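Local structure of polygalacturonase (1BHE) at residues G117-G123 with V167-P173; T150-I156 with S172-V178; T194-A198 with A220-D224; M272-G278 with V300-K306. The protein hydrolyses the alpha-1,4 bonds between galacturonate units of polygalacturonic acid, a secreted activity that takes part in the maceration and soft rot of plant tissue. One frame throughout, in Å; residues are numbered along the deposited sequence.

Interaction 1: residues G117-G123 with V167-P173; sequences GTIDGQG and VSLINSP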
loop_
_atom_site.group_PDB
_atom_site.type_symbol
_atom_site.label_atom_id
_atom_site.label_comp_id
_atom_site.label_asym_id
_atom_site.label_seq_id
_atom_site.Cartn_x
_atom_site.Cartn_y
_atom_site.Cartn_z
ATOM N N GLY A 117 5.322 -16.626 7.743
ATOM C CA GLY A 117 6.091 -15.847 8.698
ATOM C C GLY A 117 5.708 -14.368 8.593
ATOM O O GLY A 117 4.784 -13.967 7.891
ATOM N N THR A 118 6.436 -13.554 9.342
ATOM C CA THR A 118 6.226 -12.126 9.456
ATOM C C THR A 118 7.432 -11.280 9.074
ATOM O O THR A 118 8.579 -11.648 9.307
ATOM C CB THR A 118 5.921 -11.834 10.957
ATOM O OG1 THR A 118 4.739 -12.557 11.330
ATOM C CG2 THR A 118 5.711 -10.359 11.235
ATOM N N ILE A 119 7.149 -10.111 8.509
ATOM C CA ILE A 119 8.150 -9.090 8.228
ATOM C C ILE A 119 7.776 -7.921 9.158
ATOM O O ILE A 119 6.653 -7.418 9.088
ATOM C CB ILE A 119 8.190 -8.625 6.771
ATOM C CG1 ILE A 119 8.541 -9.812 5.867
ATOM C CG2 ILE A 119 9.204 -7.492 6.606
ATOM C CD1 ILE A 119 8.465 -9.539 4.378
ATOM N N ASP A 120 8.666 -7.584 10.077
ATOM C CA ASP A 120 8.425 -6.545 11.069
ATOM C C ASP A 120 9.352 -5.351 10.865
ATOM O O ASP A 120 10.574 -5.485 10.952
ATOM C CB ASP A 120 8.643 -7.143 12.462
ATOM C CG ASP A 120 8.532 -6.185 13.623
ATOM O OD1 ASP A 120 8.097 -5.029 13.471
ATOM O OD2 ASP A 120 8.897 -6.616 14.746
ATOM N N GLY A 121 8.756 -4.183 10.630
ATOM C CA GLY A 121 9.531 -2.977 10.386
ATOM C C GLY A 121 10.015 -2.253 11.629
ATOM O O GLY A 121 10.815 -1.314 11.530
ATOM N N GLN A 122 9.506 -2.589 12.808
ATOM C CA GLN A 122 9.876 -1.901 14.041
ATOM C C GLN A 122 9.666 -0.395 13.916
ATOM O O GLN A 122 10.504 0.404 14.344
ATOM C CB GLN A 122 11.340 -2.167 14.401
ATOM C CG GLN A 122 11.723 -3.613 14.633
ATOM C CD GLN A 122 12.842 -3.753 15.649
ATOM O OE1 GLN A 122 12.568 -3.877 16.844
ATOM N NE2 GLN A 122 14.092 -3.698 15.203
ATOM N N GLY A 123 8.531 0.018 13.354
ATOM C CA GLY A 123 8.220 1.427 13.161
ATOM C C GLY A 123 8.199 2.196 14.477
ATOM O O GLY A 123 8.570 3.367 14.510
ATOM N N VAL A 167 1.424 -14.026 3.941
ATOM C CA VAL A 167 2.451 -13.451 4.807
ATOM C C VAL A 167 1.946 -12.275 5.615
ATOM O O VAL A 167 0.989 -11.604 5.217
ATOM C CB VAL A 167 3.622 -13.045 3.870
ATOM C CG1 VAL A 167 3.171 -11.965 2.886
ATOM C CG2 VAL A 167 4.845 -12.587 4.639
ATOM N N SER A 168 2.561 -11.995 6.765
ATOM C CA SER A 168 2.155 -10.872 7.598
ATOM C C SER A 168 3.224 -9.772 7.556
ATOM O O SER A 168 4.415 -10.041 7.631
ATOM C CB SER A 168 1.906 -11.247 9.062
ATOM O OG SER A 168 0.851 -12.195 9.179
ATOM N N LEU A 169 2.775 -8.538 7.406
ATOM C CA LEU A 169 3.638 -7.360 7.373
ATOM C C LEU A 169 3.189 -6.429 8.492
ATOM O O LEU A 169 2.032 -6.002 8.490
ATOM C CB LEU A 169 3.535 -6.616 6.039
ATOM C CG LEU A 169 3.613 -7.452 4.761
ATOM C CD1 LEU A 169 3.458 -6.571 3.531
ATOM C CD2 LEU A 169 4.913 -8.241 4.696
ATOM N N ILE A 170 4.040 -6.199 9.488
ATOM C CA ILE A 170 3.689 -5.398 10.636
ATOM C C ILE A 170 4.646 -4.247 10.924
ATOM O O ILE A 170 5.835 -4.262 10.627
ATOM C CB ILE A 170 3.580 -6.229 11.939
ATOM C CG1 ILE A 170 4.947 -6.761 12.376
ATOM C CG2 ILE A 170 2.578 -7.370 11.797
ATOM C CD1 ILE A 170 4.903 -7.513 13.697
ATOM N N ASN A 171 4.085 -3.232 11.574
ATOM C CA ASN A 171 4.813 -2.069 12.053
ATOM C C ASN A 171 5.762 -1.454 11.035
ATOM O O ASN A 171 6.937 -1.208 11.322
ATOM C CB ASN A 171 5.578 -2.468 13.330
ATOM C CG ASN A 171 4.664 -3.096 14.372
ATOM O OD1 ASN A 171 3.538 -2.635 14.554
ATOM N ND2 ASN A 171 5.146 -4.142 15.037
ATOM N N SER A 172 5.252 -1.127 9.848
ATOM C CA SER A 172 6.099 -0.527 8.816
ATOM C C SER A 172 6.420 0.919 9.144
ATOM O O SER A 172 5.547 1.719 9.488
ATOM C CB SER A 172 5.387 -0.626 7.457
ATOM O OG SER A 172 6.207 -0.090 6.443
ATOM N N PRO A 173 7.687 1.299 9.022
ATOM C CA PRO A 173 8.129 2.664 9.262
ATOM C C PRO A 173 7.495 3.639 8.275
ATOM O O PRO A 173 7.165 4.766 8.634
ATOM C CB PRO A 173 9.643 2.622 9.117
ATOM C CG PRO A 173 9.999 1.173 9.242
ATOM C CD PRO A 173 8.827 0.444 8.621
HETATM O O HOH W 1 7.902 -3.661 15.854
#
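Two neighbouring rungs of a right-handed parallel beta-helix meet here, strand 118-120 lying beside strand 167-170 with axes 4.7 Å apart and 13° off parallel. The ladder is regular: Ser168 N donates to Gly117 O (3.2 Å), Ile119 N to Ser168 O (2.9 Å), Ile170 N to Ile119 O (2.9 Å) and Gly121 N to Ile170 O (2.9 Å). Two of the three stacked pairs are alike, Thr118 on Ser168 and, on the inner face, Ile119 on Leu169 (CD1 to CD2 3.8 Å); the third sets Asp120 beside Ile170, and Thr118 CG2 lies 3.8 Å from Ile170 CD1. Beyond the strands Asp120 OD1 accepts from Gln122 N (2.9 Å), an Asx turn, and is joined to Asn171 ND2 by a weak bond of 3.5 Å and, through water 1, by a bridge whose bond to Asn171 ND2 is weak as well; its OD2 forms a salt bridge with Arg74 of the preceding rung. Gly123 N closes the corner on Asn171 O (2.9 Å). Gly121 has no room for a side chain, since a CB would clash with Asn171 O and Pro173 CD. In-register parallel backbone bonds from coil to coil, with Ile119 stacked on Leu169 inside, are characteristic of the pectin-lyase-like beta-helix of glycosyl hydrolase family 28.

Interaction 2: residues T150-I156 with S172-V178; sequences TPRLIQI and SPNFHVV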
loop_
_atom_site.group_PDB
_atom_site.type_symbol
_atom_site.label_atom_id
_atom_site.label_comp_id
_atom_site.label_asym_id
_atom_site.label_seq_id
_atom_site.Cartn_x
_atom_site.Cartn_y
_atom_site.Cartn_z
ATOM N N THR A 150 12.116 7.809 6.231
ATOM C CA THR A 150 11.944 6.533 6.913
ATOM C C THR A 150 11.811 5.427 5.854
ATOM O O THR A 150 11.256 5.663 4.783
ATOM C CB THR A 150 10.690 6.472 7.799
ATOM O OG1 THR A 150 9.531 6.679 6.970
ATOM C CG2 THR A 150 10.647 7.493 8.931
ATOM N N PRO A 151 12.278 4.222 6.144
ATOM C CA PRO A 151 12.222 3.114 5.212
ATOM C C PRO A 151 10.860 2.492 4.959
ATOM O O PRO A 151 10.084 2.193 5.871
ATOM C CB PRO A 151 13.141 2.059 5.824
ATOM C CG PRO A 151 13.548 2.517 7.165
ATOM C CD PRO A 151 12.961 3.872 7.413
ATOM N N ARG A 152 10.546 2.249 3.686
ATOM C CA ARG A 152 9.405 1.431 3.292
ATOM C C ARG A 152 9.738 -0.042 3.518
ATOM O O ARG A 152 10.928 -0.387 3.491
ATOM C CB ARG A 152 9.070 1.637 1.810
ATOM C CG ARG A 152 8.464 3.018 1.555
ATOM C CD ARG A 152 8.307 3.268 0.058
ATOM N NE ARG A 152 7.578 4.516 -0.192
ATOM C CZ ARG A 152 7.491 5.102 -1.382
ATOM N NH1 ARG A 152 8.078 4.574 -2.446
ATOM N NH2 ARG A 152 6.809 6.238 -1.494
ATOM N N LEU A 153 8.743 -0.891 3.748
ATOM C CA LEU A 153 9.022 -2.305 3.974
ATOM C C LEU A 153 9.396 -3.024 2.679
ATOM O O LEU A 153 10.424 -3.690 2.583
ATOM C CB LEU A 153 7.836 -3.038 4.577
ATOM C CG LEU A 153 7.644 -3.181 6.070
ATOM C CD1 LEU A 153 6.635 -4.306 6.327
ATOM C CD2 LEU A 153 8.918 -3.436 6.860
ATOM N N ILE A 154 8.520 -2.928 1.680
ATOM C CA ILE A 154 8.746 -3.631 0.411
ATOM C C ILE A 154 8.612 -2.621 -0.725
ATOM O O ILE A 154 7.557 -2.004 -0.836
ATOM C CB ILE A 154 7.747 -4.783 0.225
ATOM C CG1 ILE A 154 8.021 -5.941 1.203
ATOM C CG2 ILE A 154 7.746 -5.334 -1.197
ATOM C CD1 ILE A 154 6.821 -6.864 1.350
ATOM N N GLN A 155 9.653 -2.468 -1.520
ATOM C CA GLN A 155 9.648 -1.539 -2.652
ATOM C C GLN A 155 9.939 -2.314 -3.930
ATOM O O GLN A 155 10.981 -2.955 -4.057
ATOM C CB GLN A 155 10.712 -0.461 -2.421
ATOM C CG GLN A 155 10.901 0.487 -3.593
ATOM C CD GLN A 155 9.811 1.533 -3.708
ATOM O OE1 GLN A 155 9.328 2.095 -2.729
ATOM N NE2 GLN A 155 9.411 1.808 -4.952
ATOM N N ILE A 156 9.002 -2.320 -4.863
ATOM C CA ILE A 156 9.132 -3.069 -6.108
ATOM C C ILE A 156 9.100 -2.122 -7.306
ATOM O O ILE A 156 8.128 -1.391 -7.479
ATOM C CB ILE A 156 8.013 -4.113 -6.242
ATOM C CG1 ILE A 156 7.921 -5.015 -5.000
ATOM C CG2 ILE A 156 8.229 -4.960 -7.491
ATOM C CD1 ILE A 156 6.516 -5.529 -4.738
ATOM N N SER A 172 5.252 -1.127 9.848
ATOM C CA SER A 172 6.099 -0.527 8.816
ATOM C C SER A 172 6.420 0.919 9.144
ATOM O O SER A 172 5.547 1.719 9.488
ATOM C CB SER A 172 5.387 -0.626 7.457
ATOM O OG SER A 172 6.207 -0.090 6.443
ATOM N N PRO A 173 7.687 1.299 9.022
ATOM C CA PRO A 173 8.129 2.664 9.262
ATOM C C PRO A 173 7.495 3.639 8.275
ATOM O O PRO A 173 7.165 4.766 8.634
ATOM C CB PRO A 173 9.643 2.622 9.117
ATOM C CG PRO A 173 9.999 1.173 9.242
ATOM C CD PRO A 173 8.827 0.444 8.621
ATOM N N ASN A 174 7.316 3.214 7.034
ATOM C CA ASN A 174 6.714 4.027 5.975
ATOM C C ASN A 174 5.679 3.161 5.256
ATOM O O ASN A 174 5.059 2.326 5.932
ATOM C CB ASN A 174 7.818 4.527 5.065
ATOM C CG ASN A 174 7.540 5.657 4.113
ATOM O OD1 ASN A 174 6.694 5.563 3.225
ATOM N ND2 ASN A 174 8.287 6.757 4.254
ATOM N N PHE A 175 5.437 3.358 3.967
ATOM C CA PHE A 175 4.465 2.507 3.270
ATOM C C PHE A 175 4.889 1.044 3.381
ATOM O O PHE A 175 6.085 0.765 3.391
ATOM C CB PHE A 175 4.344 2.937 1.809
ATOM C CG PHE A 175 3.839 4.335 1.570
ATOM C CD1 PHE A 175 3.459 5.181 2.597
ATOM C CD2 PHE A 175 3.733 4.796 0.262
ATOM C CE1 PHE A 175 3.002 6.460 2.339
ATOM C CE2 PHE A 175 3.266 6.070 -0.002
ATOM C CZ PHE A 175 2.901 6.907 1.034
ATOM N N HIS A 176 3.927 0.126 3.457
ATOM C CA HIS A 176 4.245 -1.290 3.578
ATOM C C HIS A 176 4.706 -1.892 2.254
ATOM O O HIS A 176 5.748 -2.545 2.187
ATOM C CB HIS A 176 3.040 -2.094 4.089
ATOM C CG HIS A 176 2.646 -1.800 5.505
ATOM N ND1 HIS A 176 2.044 -0.624 5.884
ATOM C CD2 HIS A 176 2.760 -2.553 6.627
ATOM C CE1 HIS A 176 1.805 -0.654 7.190
ATOM N NE2 HIS A 176 2.230 -1.809 7.670
ATOM N N VAL A 177 3.869 -1.761 1.223
ATOM C CA VAL A 177 4.152 -2.336 -0.089
ATOM C C VAL A 177 3.901 -1.313 -1.196
ATOM O O VAL A 177 2.833 -0.702 -1.283
ATOM C CB VAL A 177 3.287 -3.572 -0.416
ATOM C CG1 VAL A 177 3.714 -4.195 -1.748
ATOM C CG2 VAL A 177 3.315 -4.649 0.656
ATOM N N VAL A 178 4.893 -1.133 -2.062
ATOM C CA VAL A 178 4.809 -0.223 -3.195
ATOM C C VAL A 178 5.193 -0.995 -4.462
ATOM O O VAL A 178 6.221 -1.666 -4.481
ATOM C CB VAL A 178 5.736 1.003 -3.060
ATOM C CG1 VAL A 178 5.766 1.816 -4.355
ATOM C CG2 VAL A 178 5.323 1.903 -1.899
HETATM O O HOH W 2 7.092 7.493 8.005
HETATM O O HOH W 3 6.644 7.391 1.252
#
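Backbone hydrogen bonds carry residues 150-156 and 172-178 from a turn into parallel strands. Leu153 N donates to Phe175 O (3.2 Å) and Ile154 N to His176 O (2.8 Å); the ladder proper follows, with Val178 N to Ile154 O (3.1 Å) and Ile156 N to Val178 O (2.9 Å). Side-chain polar contacts gather round Asn174, whose ND2 donates to Thr150 OG1 (3.0 Å) and weakly to Thr150 O (3.2 Å). Its OD1 takes Phe175 N at 2.6 Å within its own turn and, through water 3, meets Arg152 NH2. Water 2 links Thr150 OG1 to Pro173 O. Arg152 NH1 donates to Gln155 OE1 (2.8 Å), whose NE2 is bonded to Asn157, and Val178 CG2 lies over one face of the guanidinium. Apolar packing is looser: Pro151 CD touches Pro173 CB at 3.9 Å, Leu153 CD2 reaches Pro173 CD at 4.3 Å, and Ile154 CD1 lies 4.2 Å from Val177 CG2 inside the coil. Phe175 brings its side chain to about 6 Å from that of Asp223, the predicted proton donor. In the beta-helix, strand 154-157 runs between strands 103-106 and 177-180, the latter flanked in turn by strand 204-207; Leu169 of strand 167-170 packs against Leu153, Ile154 and Val177 from within.

Interaction 3: residues T194-A198 with A220-D224; sequences TPSTA and ATGDD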
loop_
_atom_site.group_PDB
_atom_site.type_symbol
_atom_site.label_atom_id
_atom_site.label_comp_id
_atom_site.label_asym_id
_atom_site.label_seq_id
_atom_site.Cartn_x
_atom_site.Cartn_y
_atom_site.Cartn_z
ATOM N N THR A 194 -0.591 -2.480 11.395
ATOM C CA THR A 194 0.160 -1.344 11.920
ATOM C C THR A 194 -0.834 -0.442 12.638
ATOM O O THR A 194 -1.985 -0.326 12.219
ATOM C CB THR A 194 0.880 -0.623 10.768
ATOM O OG1 THR A 194 2.059 -1.384 10.430
ATOM C CG2 THR A 194 1.321 0.787 11.098
ATOM N N PRO A 195 -0.445 0.128 13.768
ATOM C CA PRO A 195 -1.331 0.961 14.563
ATOM C C PRO A 195 -1.994 2.066 13.771
ATOM O O PRO A 195 -1.399 2.764 12.946
ATOM C CB PRO A 195 -0.436 1.505 15.668
ATOM C CG PRO A 195 0.682 0.526 15.782
ATOM C CD PRO A 195 0.898 -0.011 14.386
ATOM N N SER A 196 -3.255 2.362 14.106
ATOM C CA SER A 196 -4.048 3.386 13.450
ATOM C C SER A 196 -3.525 4.804 13.615
ATOM O O SER A 196 -3.857 5.698 12.832
ATOM C CB SER A 196 -5.485 3.319 14.003
ATOM O OG SER A 196 -5.488 3.803 15.338
ATOM N N THR A 197 -2.680 5.051 14.607
ATOM C CA THR A 197 -2.104 6.356 14.869
ATOM C C THR A 197 -0.784 6.595 14.152
ATOM O O THR A 197 -0.262 7.712 14.202
ATOM C CB THR A 197 -1.870 6.511 16.393
ATOM O OG1 THR A 197 -1.174 5.333 16.827
ATOM C CG2 THR A 197 -3.199 6.611 17.122
ATOM N N ALA A 198 -0.216 5.567 13.518
ATOM C CA ALA A 198 1.053 5.726 12.819
ATOM C C ALA A 198 0.848 6.350 11.440
ATOM O O ALA A 198 0.243 5.743 10.563
ATOM C CB ALA A 198 1.770 4.388 12.689
ATOM N N ALA A 220 -5.016 -3.471 8.010
ATOM C CA ALA A 220 -5.338 -2.529 9.086
ATOM C C ALA A 220 -4.071 -1.717 9.352
ATOM O O ALA A 220 -3.034 -2.290 9.692
ATOM C CB ALA A 220 -5.806 -3.238 10.337
ATOM N N THR A 221 -4.157 -0.405 9.166
ATOM C CA THR A 221 -2.960 0.428 9.330
ATOM C C THR A 221 -3.351 1.847 9.698
ATOM O O THR A 221 -4.476 2.064 10.162
ATOM C CB THR A 221 -2.138 0.388 8.025
ATOM O OG1 THR A 221 -0.899 1.083 8.183
ATOM C CG2 THR A 221 -2.920 1.001 6.864
ATOM N N GLY A 222 -2.437 2.790 9.545
ATOM C CA GLY A 222 -2.693 4.174 9.904
ATOM C C GLY A 222 -3.253 4.964 8.731
ATOM O O GLY A 222 -4.310 5.582 8.869
ATOM N N ASP A 223 -2.548 4.968 7.605
ATOM C CA ASP A 223 -3.004 5.753 6.451
ATOM C C ASP A 223 -3.718 4.869 5.443
ATOM O O ASP A 223 -4.428 3.954 5.868
ATOM C CB ASP A 223 -1.847 6.560 5.865
ATOM C CG ASP A 223 -1.475 7.760 6.722
ATOM O OD1 ASP A 223 -2.049 7.956 7.819
ATOM O OD2 ASP A 223 -0.588 8.539 6.315
ATOM N N ASP A 224 -3.689 5.194 4.153
ATOM C CA ASP A 224 -4.495 4.458 3.182
ATOM C C ASP A 224 -4.278 2.955 3.223
ATOM O O ASP A 224 -3.143 2.495 3.183
ATOM C CB ASP A 224 -4.218 4.964 1.761
ATOM C CG ASP A 224 -4.953 6.265 1.489
ATOM O OD1 ASP A 224 -6.137 6.372 1.880
ATOM O OD2 ASP A 224 -4.342 7.166 0.882
HETATM O O HOH W 4 -6.019 5.546 10.993
#
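Thr194 lays its side chain beside that of Thr221, CB to OG1 at 3.6 Å, where two successive coils of the beta-helix leave their strands and turn. One backbone hydrogen bond joins them directly, Thr194 N to Ala220 O (3.0 Å), continuing the parallel pairing of strands 183-193 and 218-220. Past it the contacts pass to CA-H...O geometry: Thr221 CA lies 3.1 Å from Thr194 O, Ser196 CA 3.6 Å from Thr221 O, and Gly222 CA both 3.5 Å from Ser196 O and 3.4 Å from Ala198 O. Pro195 to Ala198 form a type I beta turn closed by Ala198 N to Pro195 O (3.1 Å), and its carbonyls crowd Gly222. A CB on that residue would clash with Ala198 O, so the glycine lets the two loops come this close. Water 4 adds a bridge, donating to Ser196 O (2.8 Å) and Gly222 O (2.7 Å). The hydroxyls look beyond the pair, Thr194 OG1 bonding to His176 NE2 and Thr221 OG1 to Thr201 O. Asp223, the predicted proton donor, follows Gly222 directly; its carboxylate makes a salt bridge with Arg199 and accepts from Asn200 N, and its side chain lies about 3 Å from that of His251, the other inferred active-site residue. Loops stacked on successive beta-helix coils, presenting Asp223 beside His251, are consistent with the catalytic centre of family 28 hydrolases.

Interaction 4: residues M272-G278 with V300-K306; sequences MNGTTNG and VMKNVAK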
loop_
_atom_site.group_PDB
_atom_site.type_symbol
_atom_site.label_atom_id
_atom_site.label_comp_id
_atom_site.label_asym_id
_atom_site.label_seq_id
_atom_site.Cartn_x
_atom_site.Cartn_y
_atom_site.Cartn_z
ATOM N N MET A 272 -15.400 -3.601 5.558
ATOM C CA MET A 272 -14.658 -2.547 6.244
ATOM C C MET A 272 -15.178 -2.325 7.661
ATOM O O MET A 272 -16.384 -2.170 7.875
ATOM C CB MET A 272 -14.718 -1.248 5.446
ATOM C CG MET A 272 -14.339 -1.381 3.982
ATOM S SD MET A 272 -14.321 0.155 3.066
ATOM C CE MET A 272 -12.751 0.853 3.567
ATOM N N ASN A 273 -14.269 -2.319 8.634
ATOM C CA ASN A 273 -14.657 -2.088 10.019
ATOM C C ASN A 273 -13.704 -1.102 10.685
ATOM O O ASN A 273 -12.534 -1.417 10.892
ATOM C CB ASN A 273 -14.706 -3.388 10.823
ATOM C CG ASN A 273 -15.332 -3.205 12.193
ATOM O OD1 ASN A 273 -15.268 -2.135 12.796
ATOM N ND2 ASN A 273 -15.959 -4.264 12.707
ATOM N N GLY A 274 -14.200 0.096 10.982
ATOM C CA GLY A 274 -13.398 1.106 11.643
ATOM C C GLY A 274 -12.536 1.991 10.770
ATOM O O GLY A 274 -11.908 2.916 11.300
ATOM N N THR A 275 -12.448 1.725 9.475
ATOM C CA THR A 275 -11.694 2.568 8.551
ATOM C C THR A 275 -12.267 3.976 8.609
ATOM O O THR A 275 -13.503 4.091 8.600
ATOM C CB THR A 275 -11.786 2.026 7.111
ATOM O OG1 THR A 275 -12.004 0.606 7.143
ATOM C CG2 THR A 275 -10.507 2.296 6.335
ATOM N N THR A 276 -11.447 5.026 8.656
ATOM C CA THR A 276 -12.040 6.361 8.759
ATOM C C THR A 276 -12.727 6.791 7.472
ATOM O O THR A 276 -13.741 7.493 7.534
ATOM C CB THR A 276 -11.101 7.451 9.286
ATOM O OG1 THR A 276 -10.582 8.253 8.226
ATOM C CG2 THR A 276 -9.976 6.841 10.095
ATOM N N ASN A 277 -12.211 6.389 6.320
ATOM C CA ASN A 277 -12.837 6.657 5.031
ATOM C C ASN A 277 -13.115 5.290 4.391
ATOM O O ASN A 277 -12.368 4.340 4.651
ATOM C CB ASN A 277 -11.986 7.498 4.095
ATOM C CG ASN A 277 -11.438 8.773 4.681
ATOM O OD1 ASN A 277 -12.191 9.641 5.140
ATOM N ND2 ASN A 277 -10.117 8.910 4.676
ATOM N N GLY A 278 -14.169 5.189 3.592
ATOM C CA GLY A 278 -14.501 3.916 2.957
ATOM C C GLY A 278 -13.884 3.837 1.563
ATOM O O GLY A 278 -12.721 3.457 1.388
ATOM N N VAL A 300 -19.425 -3.762 2.357
ATOM C CA VAL A 300 -20.149 -3.644 3.621
ATOM C C VAL A 300 -19.274 -2.912 4.640
ATOM O O VAL A 300 -18.176 -3.377 4.950
ATOM C CB VAL A 300 -20.575 -5.001 4.191
ATOM C CG1 VAL A 300 -21.274 -4.845 5.540
ATOM C CG2 VAL A 300 -21.497 -5.748 3.230
ATOM N N MET A 301 -19.748 -1.773 5.141
ATOM C CA MET A 301 -18.981 -0.983 6.094
ATOM C C MET A 301 -19.637 -0.862 7.467
ATOM O O MET A 301 -20.852 -0.744 7.606
ATOM C CB MET A 301 -18.743 0.429 5.554
ATOM C CG MET A 301 -17.949 0.497 4.261
ATOM S SD MET A 301 -18.034 2.130 3.508
ATOM C CE MET A 301 -18.680 1.737 1.887
ATOM N N LYS A 302 -18.798 -0.873 8.494
ATOM C CA LYS A 302 -19.189 -0.756 9.888
ATOM C C LYS A 302 -18.227 0.215 10.585
ATOM O O LYS A 302 -17.009 0.058 10.489
ATOM C CB LYS A 302 -19.114 -2.079 10.639
ATOM C CG LYS A 302 -19.954 -3.250 10.188
ATOM C CD LYS A 302 -20.015 -4.341 11.252
ATOM C CE LYS A 302 -19.450 -5.661 10.750
ATOM N NZ LYS A 302 -20.522 -6.678 10.543
ATOM N N ASN A 303 -18.752 1.223 11.266
ATOM C CA ASN A 303 -17.937 2.199 11.975
ATOM C C ASN A 303 -16.975 2.962 11.072
ATOM O O ASN A 303 -15.842 3.277 11.446
ATOM C CB ASN A 303 -17.177 1.527 13.125
ATOM C CG ASN A 303 -18.067 1.017 14.239
ATOM O OD1 ASN A 303 -19.087 1.612 14.579
ATOM N ND2 ASN A 303 -17.706 -0.111 14.836
ATOM N N VAL A 304 -17.434 3.342 9.885
ATOM C CA VAL A 304 -16.683 4.144 8.931
ATOM C C VAL A 304 -17.290 5.543 8.870
ATOM O O VAL A 304 -18.406 5.723 8.383
ATOM C CB VAL A 304 -16.699 3.485 7.538
ATOM C CG1 VAL A 304 -16.032 4.355 6.488
ATOM C CG2 VAL A 304 -16.036 2.112 7.587
ATOM N N ALA A 305 -16.566 6.546 9.347
ATOM C CA ALA A 305 -17.033 7.922 9.385
ATOM C C ALA A 305 -17.416 8.512 8.041
ATOM O O ALA A 305 -18.407 9.240 7.945
ATOM C CB ALA A 305 -15.972 8.814 10.041
ATOM N N LYS A 306 -16.635 8.276 6.998
ATOM C CA LYS A 306 -16.877 8.805 5.660
ATOM C C LYS A 306 -16.886 7.665 4.648
ATOM O O LYS A 306 -15.860 7.355 4.038
ATOM C CB LYS A 306 -15.771 9.807 5.304
ATOM C CG LYS A 306 -15.850 11.153 5.997
ATOM C CD LYS A 306 -14.929 12.186 5.367
ATOM C CE LYS A 306 -14.463 13.198 6.401
ATOM N NZ LYS A 306 -14.592 14.600 5.907
#
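Val300 opens the second segment at the end of strand 290-302, its O accepting from Met272 N (2.9 Å) in the parallel ladder between successive coils of the beta-helix. Met301 follows in register with Met272; Met272 SD packs 3.8 Å from Met301 CG on the inner side of the sheet, and Met301 CA lies 3.4 Å from Met272 O. Lys302 then uses both backbone groups, N donating to Met272 O (2.8 Å) and O accepting from Gly274 N (2.9 Å). Its side chain leads away from the pair, NZ making a long, weak ion pair with Glu336. At Asn303 the chain bends with positive phi, as it does across the gap at Gly274, so the two coils turn their corners together and Gly274 CA sits 3.3 Å from Asn303 O. Val304 fills the angle between them: CG2 is 4.2 Å from Met272 CB, CG1 is 3.5 Å from Gly278 N, and its CA lies 3.2 Å from Thr275 O. Ala305 leads on to Lys306, where pairing resumes beside Asn277, a residue whose ND2 bonds to His251 O of the probable active site. Lys306 N donates to Thr276 O (3.0 Å). At Gly278 a CB would clash with Met301 SD; Gly278 N donates to Lys306 O at 2.8 Å.

How the interactions relate
All four contacts join coils of one parallel beta-helix. Interactions 1 and 2 are core contacts with no exposed residue, share Ser172 and Pro173, and meet through Leu169, whose CD1 is 3.5 Å from Val177 CG2. Interaction 3, mostly buried but with exposed turn residues, adjoins both through Thr194 OG1, which lies 2.8 Å from His176 NE2 and 3.3 Å from Ser172 N. Interaction 4, the most exposed, touches none of the others, though its nearest atoms come within about 5 Å of interaction 3. Interaction 4 rests on its backbone ladder; interactions 1 and 2 add side-chain and water bridges at the corners that follow or precede their strands, whereas interaction 3 has a single direct hydrogen bond and many CA-H...O contacts.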